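Phosphoglycerate dehydrogenase (Lactobacillus plantarum, PDB 3EVT) probably catalyses the NAD-dependent oxidation of 3-phosphoglycerate to 3-phosphohydroxypyruvate, the first step of the phosphorylated route to serine. Local coordinates at residues Ala95-Ser99 and Gln147-Leu152; Phe64-Ala70 and Val85-Ser91; Leu189-Ile195 and Leu213-Gln219. All blocks are in the same frame, centred on the assembly; numbering follows the deposited sequence.

Contact 1: residues Ala95-Ser99 and Gln147-Leu152; sequences ADAIS and QIGQSL
The carboxamide of Q147 offers one face to helix 93-110: the methyl of A95 sits over it, CB 3.6 Å from NE2 and almost straight above that nitrogen. A water lies off NE2 at 2.6 Å on the same side, tilted out of the amide plane, and also accepts the backbone N-H of A95. Q147 reaches this place because its CG is anti to the backbone N (chi1 -167°) and the chain then runs extended. The other flat group, the carboxylate of D96, passes at 4.4 Å from OD1 to CB of S151, while its OD2 makes a salt bridge with K155. Below the amide the methyl of A95 also rests against the I148 branch, CB to CG1 3.9 Å. I98 and I148 meet at about a right angle, their CD1 atoms touching at 3.6 Å and their CG2 methyls lying close behind. With an alanine at I148 the I98 methyls would probably lose their partner and a gap would open beside A95 CB. Polar grip comes from the serines: S99 OG and S151 OG are hydrogen-bonded at 2.9 Å, S151 having turned its hydroxyl between its own backbone N and carbonyl carbon. S99 OG also comes within 2.9 Å of L152 N, but at a poor angle, and that N-H is used within its helix by I148 O. The two axes approach to 8.5 Å and cross at -57°, with the small side chains of A95, S99 and S151 at the interface. Helix 147-158 follows the glycine-rich turn, and G149, with G144 and G146, fits the GxGxxG pattern of a Rossmann dinucleotide-binding fold.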
loop_
_atom_site.group_PDB
_atom_site.type_symbol
_atom_site.label_atom_id
_atom_site.label_comp_id
_atom_site.label_asym_id
_atom_site.label_seq_id
_atom_site.Cartn_x
_atom_site.Cartn_y
_atom_site.Cartn_z
ATOM N N ALA A 95 8.878 0.105 12.323
ATOM C CA ALA A 95 9.014 -0.613 11.041
ATOM C C ALA A 95 7.893 -0.297 10.036
ATOM O O ALA A 95 8.170 -0.148 8.882
ATOM C CB ALA A 95 9.122 -2.106 11.263
ATOM N N ASP A 96 6.634 -0.204 10.475
ATOM C CA ASP A 96 5.527 0.300 9.631
ATOM C C ASP A 96 5.755 1.683 9.022
ATOM O O ASP A 96 5.499 1.861 7.826
ATOM C CB ASP A 96 4.198 0.348 10.414
ATOM C CG ASP A 96 3.244 -0.835 10.062
ATOM O OD1 ASP A 96 3.695 -2.029 10.122
ATOM O OD2 ASP A 96 2.028 -0.570 9.749
ATOM N N ALA A 97 6.202 2.663 9.811
ATOM C CA ALA A 97 6.457 3.996 9.255
ATOM C C ALA A 97 7.541 3.998 8.188
ATOM O O ALA A 97 7.384 4.619 7.165
ATOM C CB ALA A 97 6.799 5.042 10.357
ATOM N N ILE A 98 8.656 3.335 8.457
ATOM C CA ILE A 98 9.748 3.264 7.511
ATOM C C ILE A 98 9.306 2.550 6.228
ATOM O O ILE A 98 9.667 2.927 5.124
ATOM C CB ILE A 98 10.908 2.477 8.115
ATOM C CG1 ILE A 98 11.496 3.212 9.314
ATOM C CG2 ILE A 98 11.915 2.125 7.042
ATOM C CD1 ILE A 98 12.440 2.248 10.246
ATOM N N SER A 99 8.491 1.526 6.359
ATOM C CA SER A 99 7.981 0.899 5.162
ATOM C C SER A 99 7.124 1.837 4.322
ATOM O O SER A 99 7.233 1.851 3.070
ATOM C CB SER A 99 7.156 -0.314 5.538
ATOM O OG SER A 99 8.037 -1.310 5.994
ATOM N N GLN A 147 13.145 -7.145 10.946
ATOM C CA GLN A 147 11.766 -6.714 11.159
ATOM C C GLN A 147 11.335 -5.684 10.110
ATOM O O GLN A 147 10.235 -5.766 9.560
ATOM C CB GLN A 147 11.653 -6.076 12.544
ATOM C CG GLN A 147 10.226 -5.852 13.066
ATOM C CD GLN A 147 10.151 -4.655 14.039
ATOM O OE1 GLN A 147 11.180 -4.185 14.548
ATOM N NE2 GLN A 147 8.946 -4.143 14.269
ATOM N N ILE A 148 12.190 -4.705 9.848
ATOM C CA ILE A 148 11.908 -3.686 8.817
ATOM C C ILE A 148 11.706 -4.281 7.412
ATOM O O ILE A 148 10.674 -4.032 6.769
ATOM C CB ILE A 148 12.991 -2.583 8.803
ATOM C CG1 ILE A 148 12.844 -1.684 10.047
ATOM C CG2 ILE A 148 12.924 -1.743 7.516
ATOM C CD1 ILE A 148 14.129 -0.970 10.377
ATOM N N GLY A 149 12.661 -5.097 6.959
ATOM C CA GLY A 149 12.598 -5.742 5.657
ATOM C C GLY A 149 11.280 -6.499 5.516
ATOM O O GLY A 149 10.640 -6.499 4.443
ATOM N N GLN A 150 10.853 -7.130 6.609
ATOM C CA GLN A 150 9.686 -7.998 6.585
ATOM C C GLN A 150 8.384 -7.211 6.543
ATOM O O GLN A 150 7.400 -7.631 5.910
ATOM C CB GLN A 150 9.691 -8.873 7.842
ATOM C CG GLN A 150 10.752 -9.997 7.833
ATOM C CD GLN A 150 10.794 -10.736 9.154
ATOM O OE1 GLN A 150 9.759 -10.984 9.764
ATOM N NE2 GLN A 150 11.997 -11.056 9.619
ATOM N N SER A 151 8.362 -6.067 7.235
ATOM C CA SER A 151 7.160 -5.236 7.197
ATOM C C SER A 151 7.050 -4.517 5.850
ATOM O O SER A 151 5.968 -4.397 5.315
ATOM C CB SER A 151 7.047 -4.315 8.415
ATOM O OG SER A 151 7.753 -3.105 8.214
ATOM N N LEU A 152 8.178 -4.106 5.272
ATOM C CA LEU A 152 8.163 -3.591 3.894
ATOM C C LEU A 152 7.670 -4.658 2.904
ATOM O O LEU A 152 6.778 -4.386 2.086
ATOM C CB LEU A 152 9.527 -3.046 3.468
ATOM C CG LEU A 152 9.587 -2.570 1.996
ATOM C CD1 LEU A 152 8.478 -1.544 1.642
ATOM C CD2 LEU A 152 10.996 -2.017 1.621
HETATM O O HOH W 1 8.748 -1.566 14.741
#

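Contact 2: residues Phe64-Ala70 and Val85-Ser91; sequences FVQVISA and VVVANTS
Strands 64-66 and 86-88 flank helix 77-82 in a beta-alpha-beta unit, and F64, V65 and Q66 pair in parallel register with V86, V87 and A88. V65 grips both sides of V87: its N-H reaches V86 O at 2.9 Å, and its carbonyl takes A88 N at 3.2 Å. V67 N continues the pairing to A88 O. On one face the F64 ring turns its edge to V86 O, which lies in the ring plane, 3.5 Å from CD1; the V86 CG2 methyl packs against F64 CB. Q66 bends at chi2 (79°), bringing NE2 back over the strand ends. There it donates to N89 O at 2.9 Å, from well above that carbonyl's plane, and to its own neighbour V67 O with a straighter bond of 166°, a double hold that fixes the amide's rotation. Past the strands, N89 ND2 bonds to A70 O at 2.9 Å, tying the two departing loops together. V65 and V87 pack on the other face, V65 CG2 also touching V85 CG1. Strand 86-88 is the outer strand of the five-stranded sheet within this chain, with 64-66 bonded on its far side to strand 41-45. Helix 284-302 covers the F64, Q66 and A88 face, where N295 bonds Q66 OE1; beyond that helix, N308 of the C-terminal segment hydrogen-bonds N89 O through its ND2.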
loop_
_atom_site.group_PDB
_atom_site.type_symbol
_atom_site.label_atom_id
_atom_site.label_comp_id
_atom_site.label_asym_id
_atom_site.label_seq_id
_atom_site.Cartn_x
_atom_site.Cartn_y
_atom_site.Cartn_z
ATOM N N PHE A 64 -11.260 -9.390 25.365
ATOM C CA PHE A 64 -10.148 -8.843 24.584
ATOM C C PHE A 64 -9.276 -7.961 25.475
ATOM O O PHE A 64 -9.767 -7.009 26.036
ATOM C CB PHE A 64 -10.712 -8.086 23.336
ATOM C CG PHE A 64 -9.722 -7.107 22.645
ATOM C CD1 PHE A 64 -8.388 -7.455 22.405
ATOM C CD2 PHE A 64 -10.187 -5.874 22.168
ATOM C CE1 PHE A 64 -7.500 -6.559 21.746
ATOM C CE2 PHE A 64 -9.346 -4.970 21.489
ATOM C CZ PHE A 64 -7.981 -5.297 21.304
ATOM N N VAL A 65 -7.978 -8.290 25.615
ATOM C CA VAL A 65 -7.003 -7.356 26.255
ATOM C C VAL A 65 -6.031 -6.749 25.226
ATOM O O VAL A 65 -5.374 -7.463 24.482
ATOM C CB VAL A 65 -6.193 -8.047 27.376
ATOM C CG1 VAL A 65 -5.136 -7.094 27.949
ATOM C CG2 VAL A 65 -7.116 -8.500 28.488
ATOM N N GLN A 66 -5.959 -5.434 25.160
ATOM C CA GLN A 66 -4.957 -4.787 24.332
ATOM C C GLN A 66 -3.851 -4.256 25.237
ATOM O O GLN A 66 -4.083 -3.284 25.952
ATOM C CB GLN A 66 -5.560 -3.586 23.563
ATOM C CG GLN A 66 -4.513 -2.764 22.817
ATOM C CD GLN A 66 -4.072 -3.381 21.491
ATOM O OE1 GLN A 66 -4.924 -3.684 20.619
ATOM N NE2 GLN A 66 -2.729 -3.576 21.314
ATOM N N VAL A 67 -2.646 -4.827 25.176
ATOM C CA VAL A 67 -1.514 -4.250 25.926
ATOM C C VAL A 67 -0.803 -3.170 25.102
ATOM O O VAL A 67 -0.839 -3.211 23.865
ATOM C CB VAL A 67 -0.571 -5.351 26.502
ATOM C CG1 VAL A 67 -1.356 -6.148 27.498
ATOM C CG2 VAL A 67 -0.103 -6.334 25.416
ATOM N N ILE A 68 -0.221 -2.174 25.772
ATOM C CA ILE A 68 0.332 -1.030 25.063
ATOM C C ILE A 68 1.839 -1.023 25.065
ATOM O O ILE A 68 2.448 0.027 25.066
ATOM C CB ILE A 68 -0.190 0.298 25.595
ATOM C CG1 ILE A 68 -0.340 0.225 27.123
ATOM C CG2 ILE A 68 -1.549 0.647 24.947
ATOM C CD1 ILE A 68 0.794 0.922 27.930
ATOM N N SER A 69 2.431 -2.210 25.029
ATOM C CA SER A 69 3.844 -2.341 24.745
ATOM C C SER A 69 4.035 -3.731 24.148
ATOM O O SER A 69 3.156 -4.566 24.305
ATOM C CB SER A 69 4.629 -2.153 26.039
ATOM O OG SER A 69 3.910 -2.737 27.116
ATOM N N ALA A 70 5.136 -3.963 23.431
ATOM C CA ALA A 70 5.335 -5.198 22.670
ATOM C C ALA A 70 5.416 -6.429 23.583
ATOM O O ALA A 70 5.174 -7.569 23.138
ATOM C CB ALA A 70 6.592 -5.119 21.821
ATOM N N VAL A 85 -9.720 -15.402 26.069
ATOM C CA VAL A 85 -9.463 -13.999 25.813
ATOM C C VAL A 85 -8.480 -13.784 24.662
ATOM O O VAL A 85 -7.439 -14.409 24.644
ATOM C CB VAL A 85 -8.985 -13.302 27.070
ATOM C CG1 VAL A 85 -8.714 -11.804 26.728
ATOM C CG2 VAL A 85 -10.084 -13.449 28.132
ATOM N N VAL A 86 -8.838 -12.929 23.692
ATOM C CA VAL A 86 -7.864 -12.518 22.652
ATOM C C VAL A 86 -6.998 -11.359 23.153
ATOM O O VAL A 86 -7.470 -10.515 23.887
ATOM C CB VAL A 86 -8.491 -12.230 21.207
ATOM C CG1 VAL A 86 -9.201 -13.506 20.626
ATOM C CG2 VAL A 86 -9.382 -11.015 21.172
ATOM N N VAL A 87 -5.720 -11.373 22.779
ATOM C CA VAL A 87 -4.778 -10.339 23.173
ATOM C C VAL A 87 -4.027 -9.800 21.947
ATOM O O VAL A 87 -3.679 -10.554 21.039
ATOM C CB VAL A 87 -3.767 -10.871 24.229
ATOM C CG1 VAL A 87 -2.883 -9.742 24.746
ATOM C CG2 VAL A 87 -4.518 -11.530 25.373
ATOM N N ALA A 88 -3.801 -8.487 21.918
ATOM C CA ALA A 88 -2.955 -7.850 20.899
ATOM C C ALA A 88 -1.982 -6.966 21.639
ATOM O O ALA A 88 -2.269 -6.561 22.786
ATOM C CB ALA A 88 -3.764 -7.019 19.920
ATOM N N ASN A 89 -0.843 -6.674 20.984
ATOM C CA ASN A 89 0.171 -5.777 21.512
ATOM C C ASN A 89 0.430 -4.637 20.534
ATOM O O ASN A 89 -0.418 -4.349 19.683
ATOM C CB ASN A 89 1.432 -6.551 21.888
ATOM C CG ASN A 89 2.168 -7.044 20.700
ATOM O OD1 ASN A 89 1.778 -6.795 19.560
ATOM N ND2 ASN A 89 3.256 -7.764 20.949
ATOM N N THR A 90 1.574 -3.960 20.688
ATOM C CA THR A 90 1.923 -2.766 19.918
ATOM C C THR A 90 3.246 -2.888 19.142
ATOM O O THR A 90 3.975 -1.900 19.005
ATOM C CB THR A 90 2.082 -1.551 20.843
ATOM O OG1 THR A 90 2.816 -1.969 22.003
ATOM C CG2 THR A 90 0.694 -0.963 21.269
ATOM N N SER A 91 3.578 -4.062 18.631
ATOM C CA SER A 91 4.771 -4.133 17.796
ATOM C C SER A 91 4.639 -3.564 16.386
ATOM O O SER A 91 3.540 -3.249 15.911
ATOM C CB SER A 91 5.354 -5.547 17.741
ATOM O OG SER A 91 4.361 -6.464 17.399
#

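Contact 3: residues Leu189-Ile195 and Leu213-Gln219; sequences LATANFI and LFQQTKQ
Helix 186-191 ends against the chain leaving helix 211-215, A190 and T217 approaching to 4.4 Å between CA atoms and the CA-H of T217 pointing at L189 O. L189 reaches over with both methyls. CD2 meets L213 CD2 at 3.7 Å, the two leucines crossing at about a right angle, and CD1 sits over a face of the Q216 amide, 3.7 Å from NE2. Deeper in, I195 CD1 touches the T217 CG2 methyl at 3.9 Å. T217 OG1 is directed elsewhere, within hydrogen-bonding range of F214 O and of Q245 O. Towards the surface the aliphatic part of K218 lies on A190, CG to CB 3.8 Å, before its ammonium end leads away. Q219 folds back on itself, chi1 -51° and chi2 -52°, so that its amide comes under the helix end. NE2 then donates to A190 O at 3.0 Å; the acceptor is close to the amide plane, and the donor is tilted moderately from the plane of the carbonyl. CB of Q219 packs near A192 O and N193 ND2. Two waters complete the seam. One accepts the N-H of Q219 and lies 2.8 Å from L189 O and near A192 O, with more acceptors around it than protons to give. The other links N193 ND2 to Q219 O, while N193 OD1 bonds Q139 N. The contact is thus apolar at the sheet end and polar at the helix terminus. Carbonyls at the C-terminal end of helix 186-191, which lack the usual in-helix donors, turn instead to a glutamine amide and a water, so the turn into strand 194-197 is held by side-chain and solvent bonds as well as by packing.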
loop_
_atom_site.group_PDB
_atom_site.type_symbol
_atom_site.label_atom_id
_atom_site.label_comp_id
_atom_site.label_asym_id
_atom_site.label_seq_id
_atom_site.Cartn_x
_atom_site.Cartn_y
_atom_site.Cartn_z
ATOM N N LEU A 189 19.349 -9.067 -8.866
ATOM C CA LEU A 189 19.808 -7.775 -9.409
ATOM C C LEU A 189 19.496 -7.539 -10.877
ATOM O O LEU A 189 19.319 -6.384 -11.279
ATOM C CB LEU A 189 21.327 -7.605 -9.241
ATOM C CG LEU A 189 21.773 -7.409 -7.814
ATOM C CD1 LEU A 189 23.234 -7.808 -7.674
ATOM C CD2 LEU A 189 21.484 -5.956 -7.353
ATOM N N ALA A 190 19.515 -8.604 -11.691
ATOM C CA ALA A 190 19.160 -8.485 -13.126
ATOM C C ALA A 190 17.657 -8.233 -13.362
ATOM O O ALA A 190 17.282 -7.466 -14.249
ATOM C CB ALA A 190 19.661 -9.716 -13.946
ATOM N N THR A 191 16.794 -8.862 -12.579
ATOM C CA THR A 191 15.344 -8.637 -12.755
ATOM C C THR A 191 14.681 -7.560 -11.837
ATOM O O THR A 191 13.503 -7.233 -12.026
ATOM C CB THR A 191 14.602 -9.946 -12.582
ATOM O OG1 THR A 191 14.878 -10.437 -11.271
ATOM C CG2 THR A 191 15.114 -11.004 -13.614
ATOM N N ALA A 192 15.408 -7.012 -10.847
ATOM C CA ALA A 192 14.852 -5.953 -9.955
ATOM C C ALA A 192 14.311 -4.684 -10.620
ATOM O O ALA A 192 15.006 -4.027 -11.390
ATOM C CB ALA A 192 15.854 -5.573 -8.849
ATOM N N ASN A 193 13.072 -4.311 -10.309
ATOM C CA ASN A 193 12.680 -2.958 -10.634
ATOM C C ASN A 193 13.062 -1.939 -9.514
ATOM O O ASN A 193 13.351 -0.771 -9.802
ATOM C CB ASN A 193 11.201 -2.891 -11.038
ATOM C CG ASN A 193 10.859 -3.933 -12.100
ATOM O OD1 ASN A 193 10.353 -5.033 -11.809
ATOM N ND2 ASN A 193 11.210 -3.624 -13.322
ATOM N N PHE A 194 13.132 -2.399 -8.261
ATOM C CA PHE A 194 13.482 -1.501 -7.126
ATOM C C PHE A 194 14.405 -2.265 -6.192
ATOM O O PHE A 194 14.187 -3.468 -5.886
ATOM C CB PHE A 194 12.211 -1.087 -6.328
ATOM C CG PHE A 194 11.132 -0.460 -7.182
ATOM C CD1 PHE A 194 11.028 0.938 -7.300
ATOM C CD2 PHE A 194 10.245 -1.250 -7.873
ATOM C CE1 PHE A 194 10.073 1.506 -8.071
ATOM C CE2 PHE A 194 9.269 -0.674 -8.658
ATOM C CZ PHE A 194 9.192 0.701 -8.778
ATOM N N ILE A 195 15.449 -1.577 -5.779
ATOM C CA ILE A 195 16.406 -2.118 -4.832
ATOM C C ILE A 195 16.411 -1.250 -3.575
ATOM O O ILE A 195 16.631 -0.063 -3.631
ATOM C CB ILE A 195 17.821 -2.144 -5.414
ATOM C CG1 ILE A 195 17.853 -3.039 -6.676
ATOM C CG2 ILE A 195 18.821 -2.535 -4.318
ATOM C CD1 ILE A 195 19.140 -2.950 -7.541
ATOM N N LEU A 213 27.986 -3.787 -8.334
ATOM C CA LEU A 213 26.541 -4.029 -8.059
ATOM C C LEU A 213 25.653 -3.389 -9.114
ATOM O O LEU A 213 24.853 -4.072 -9.757
ATOM C CB LEU A 213 26.112 -3.548 -6.655
ATOM C CG LEU A 213 24.657 -3.904 -6.246
ATOM C CD1 LEU A 213 24.428 -4.074 -4.737
ATOM C CD2 LEU A 213 23.586 -2.967 -6.822
ATOM N N PHE A 214 25.864 -2.093 -9.328
ATOM C CA PHE A 214 25.091 -1.333 -10.276
ATOM C C PHE A 214 25.184 -1.937 -11.664
ATOM O O PHE A 214 24.199 -1.981 -12.381
ATOM C CB PHE A 214 25.519 0.147 -10.286
ATOM C CG PHE A 214 25.248 0.864 -8.994
ATOM C CD1 PHE A 214 24.180 0.484 -8.183
ATOM C CD2 PHE A 214 26.068 1.916 -8.576
ATOM C CE1 PHE A 214 23.927 1.135 -6.993
ATOM C CE2 PHE A 214 25.831 2.582 -7.364
ATOM C CZ PHE A 214 24.754 2.186 -6.566
ATOM N N GLN A 215 26.368 -2.396 -12.043
ATOM C CA GLN A 215 26.578 -3.002 -13.364
ATOM C C GLN A 215 25.832 -4.322 -13.571
ATOM O O GLN A 215 25.597 -4.692 -14.697
ATOM C CB GLN A 215 28.089 -3.231 -13.621
ATOM C CG GLN A 215 28.683 -2.311 -14.709
ATOM C CD GLN A 215 30.175 -1.994 -14.507
ATOM O OE1 GLN A 215 31.009 -2.904 -14.318
ATOM N NE2 GLN A 215 30.516 -0.692 -14.546
ATOM N N GLN A 216 25.494 -5.045 -12.501
ATOM C CA GLN A 216 24.733 -6.282 -12.620
ATOM C C GLN A 216 23.213 -6.098 -12.859
ATOM O O GLN A 216 22.512 -7.088 -13.057
ATOM C CB GLN A 216 24.919 -7.163 -11.377
ATOM C CG GLN A 216 26.323 -7.687 -11.164
ATOM C CD GLN A 216 26.476 -8.277 -9.774
ATOM O OE1 GLN A 216 26.344 -9.486 -9.571
ATOM N NE2 GLN A 216 26.714 -7.428 -8.806
ATOM N N THR A 217 22.717 -4.858 -12.856
ATOM C CA THR A 217 21.278 -4.613 -12.966
ATOM C C THR A 217 20.944 -4.543 -14.433
ATOM O O THR A 217 21.742 -4.010 -15.205
ATOM C CB THR A 217 20.800 -3.271 -12.298
ATOM O OG1 THR A 217 21.272 -2.128 -13.036
ATOM C CG2 THR A 217 21.201 -3.165 -10.858
ATOM N N LYS A 218 19.766 -5.008 -14.816
ATOM C CA LYS A 218 19.368 -4.879 -16.209
ATOM C C LYS A 218 18.013 -4.155 -16.462
ATOM O O LYS A 218 17.658 -3.889 -17.607
ATOM C CB LYS A 218 19.399 -6.275 -16.842
ATOM C CG LYS A 218 20.665 -7.055 -16.500
ATOM C CD LYS A 218 21.710 -6.957 -17.626
ATOM C CE LYS A 218 23.093 -7.566 -17.212
ATOM N NZ LYS A 218 24.034 -6.530 -16.605
ATOM N N GLN A 219 17.240 -3.844 -15.419
ATOM C CA GLN A 219 15.922 -3.224 -15.682
ATOM C C GLN A 219 15.939 -1.734 -15.426
ATOM O O GLN A 219 14.895 -1.112 -15.345
ATOM C CB GLN A 219 14.832 -3.819 -14.809
ATOM C CG GLN A 219 14.769 -5.325 -14.821
ATOM C CD GLN A 219 14.699 -5.868 -16.229
ATOM O OE1 GLN A 219 14.033 -5.287 -17.093
ATOM N NE2 GLN A 219 15.415 -6.966 -16.481
HETATM O O HOH W 2 17.626 -4.586 -12.548
HETATM O O HOH W 3 13.007 -1.253 -13.541
#

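Along the chain contact 2 comes first, then contact 1, then contact 3. Contact 2 belongs to the parallel five-stranded sheet, contact 3 to the seven-stranded sheet of the NAD-binding domain, and their centres lie 41 Å apart on opposite sides of the chain's centre. Contact 1 sits near that centre, about 20 Å from contact 2 and 22 Å from contact 3. Strand 86-88 of contact 2 leads directly into helix 93-110 of contact 1, which packs on helix 147-158 and also touches F194 of the 189-195 segment. That helix probably carries the chain from the five-stranded domain into the NAD-binding one, as in two-domain dehydrogenases of this family.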